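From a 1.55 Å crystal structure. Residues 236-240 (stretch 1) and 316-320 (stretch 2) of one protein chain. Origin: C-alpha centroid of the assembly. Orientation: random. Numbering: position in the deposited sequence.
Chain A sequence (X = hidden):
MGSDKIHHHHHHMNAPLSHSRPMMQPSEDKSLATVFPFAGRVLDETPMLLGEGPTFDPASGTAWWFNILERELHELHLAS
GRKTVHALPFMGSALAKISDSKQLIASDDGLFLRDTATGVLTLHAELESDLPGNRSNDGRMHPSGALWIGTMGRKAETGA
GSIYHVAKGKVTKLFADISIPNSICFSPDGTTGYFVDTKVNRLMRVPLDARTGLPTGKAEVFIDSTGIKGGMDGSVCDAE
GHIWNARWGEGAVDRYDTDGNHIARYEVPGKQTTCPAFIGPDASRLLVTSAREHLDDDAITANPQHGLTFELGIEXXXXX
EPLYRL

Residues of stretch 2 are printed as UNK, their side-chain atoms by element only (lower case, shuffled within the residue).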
# COMPACT_ATOMS: atom_id res chain seq x y z
N VAL A 236 0.33 7.14 0.92
CA VAL A 236 1.65 7.53 1.47
C VAL A 236 1.52 8.92 2.08
O VAL A 236 0.58 9.64 1.83
CB VAL A 236 2.79 7.46 0.47
CG1 VAL A 236 3.06 6.01 0.04
CG2 VAL A 236 2.54 8.37 -0.73
N CYS A 237 2.46 9.25 2.93
CA CYS A 237 2.51 10.52 3.63
C CYS A 237 3.89 11.13 3.35
O CYS A 237 4.94 10.50 3.58
CB CYS A 237 2.23 10.29 5.10
SG CYS A 237 2.12 11.78 6.08
N ASP A 238 3.90 12.34 2.76
CA ASP A 238 5.16 12.94 2.34
C ASP A 238 5.92 13.64 3.50
O ASP A 238 5.52 13.59 4.65
CB ASP A 238 4.98 13.83 1.10
CG ASP A 238 4.24 15.12 1.38
OD1 ASP A 238 4.15 15.54 2.55
OD2 ASP A 238 3.74 15.76 0.38
N ALA A 239 7.05 14.27 3.16
CA ALA A 239 7.95 14.79 4.18
C ALA A 239 7.33 15.97 4.90
O ALA A 239 7.77 16.32 6.00
CB ALA A 239 9.27 15.20 3.56
N GLU A 240 6.35 16.62 4.25
CA GLU A 240 5.60 17.74 4.85
C GLU A 240 4.38 17.27 5.63
O GLU A 240 3.74 18.09 6.29
CB GLU A 240 5.09 18.66 3.77
CG GLU A 240 6.08 19.57 3.25
CD GLU A 240 5.40 20.65 2.38
OE1 GLU A 240 4.11 20.72 2.31
OE2 GLU A 240 6.19 21.41 1.80
N UNK A 316 7.43 14.85 -6.07
CA UNK A 316 7.00 14.75 -4.69
C UNK A 316 8.22 14.83 -3.76
O UNK A 316 9.36 14.62 -4.18
c UNK A 316 6.21 13.46 -4.46
c UNK A 316 4.94 13.47 -5.27
c UNK A 316 7.06 12.25 -4.84
N UNK A 317 8.00 15.21 -2.50
CA UNK A 317 9.08 15.23 -1.55
C UNK A 317 8.77 14.07 -0.60
O UNK A 317 8.15 14.26 0.43
c UNK A 317 9.25 17.83 -1.61
n UNK A 317 11.78 19.45 -3.91
c UNK A 317 10.82 19.46 -2.77
c UNK A 317 9.14 16.56 -0.79
c UNK A 317 10.63 18.03 -2.17
N UNK A 318 9.21 12.88 -0.96
CA UNK A 318 8.92 11.69 -0.18
C UNK A 318 9.98 11.27 0.81
O UNK A 318 10.89 12.02 1.16
N UNK A 319 9.80 10.05 1.32
CA UNK A 319 10.75 9.41 2.22
C UNK A 319 10.74 7.93 1.95
O UNK A 319 9.70 7.34 1.66
n UNK A 319 7.68 10.45 5.90
c UNK A 319 10.40 9.64 3.68
c UNK A 319 6.47 10.15 6.39
n UNK A 319 5.60 11.15 6.59
n UNK A 319 6.12 8.91 6.69
c UNK A 319 8.96 9.48 4.02
c UNK A 319 8.73 9.49 5.58
N UNK A 320 11.92 7.33 2.05
CA UNK A 320 12.01 5.91 1.86
C UNK A 320 11.42 5.19 3.06
O UNK A 320 11.40 5.70 4.17
c UNK A 320 15.29 6.81 0.54
c UNK A 320 14.12 6.09 0.43
c UNK A 320 15.92 7.34 -0.58
c UNK A 320 15.34 7.14 -1.83
c UNK A 320 13.44 5.47 1.66
c UNK A 320 14.18 6.46 -1.95
c UNK A 320 13.58 5.92 -0.83
O HOH W 1 5.37 16.40 -1.83
O HOH W 2 7.16 17.14 1.40

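Position 316 carries three side-chain carbons, and the first of them bears the other two. They touch nothing on stretch 1. A branch directly at CB with no heteroatom is the mark of valine. V316 CB lies 5.7 Å from D238 CB, the nearest approach of this side chain to stretch 1, so V316 simply leads the chain into the interface.

At position 317 four carbons run in an unbranched row and end in a single nitrogen. What this position offers stretch 1 is chiefly its backbone: the carbonyl O of 317 accepts a hydrogen bond from A239 N at 2.9 Å, with a nearly straight N-H...O angle of 163°, and the same O lies 3.3 Å from D238 CB. The row of carbons ending in nitrogen identifies lysine. The side chain of K317 starts out sideways, with chi1 and chi2 both m, and its end leads away from stretch 1. Its amino group therefore plays no part in holding the two segments together.

Position 318 has no side-chain atoms at all, and it contributes little beyond a loose contact between its O and A239 CB, at 4.3 Å. It is glycine. The CA atoms of G318 and D238, 4.7 Å apart, are the nearest CA pair across the stretches.

Position 319 shows three carbons, then a nitrogen, then a carbon bearing two further nitrogens. One of these two end nitrogens reaches D238 O, C237 O and C237 SG. The planar, nitrogen-rich terminus is the guanidinium of arginine. Although CB of R319 points sideways, the end of the side chain comes nearer to stretch 1, and NH2 donates a hydrogen bond to D238 O (3.1 Å, 137°). C237 O is equally near NH2, at 3.1 Å, but it lies over one face of the guanidinium, where the N-H bonds do not point, and the angle is too poor for a hydrogen bond. C237 SG packs 3.6 Å from the same NH2.

Position 320 has one carbon followed by a ring of six carbons, all out of reach of stretch 1. The ring makes it phenylalanine, F320.

The contact thus rests on two direct hydrogen bonds, one between backbones and one from a side chain to a backbone carbonyl, where stretch 1 leaves its strand. Water extends this pairing: water 1 accepts from K317 N (3.0 Å) and donates to D238 OD2 (2.8 Å), while water 2 donates to K317 O (3.2 Å) and accepts a weak hydrogen bond from E240 N (3.0 Å). Within stretch 1, a weak hydrogen bond from E240 N to D238 OD1 (3.0 Å) links the aspartate to the turn.

Stretch 2, residues 316-320: VKGRF
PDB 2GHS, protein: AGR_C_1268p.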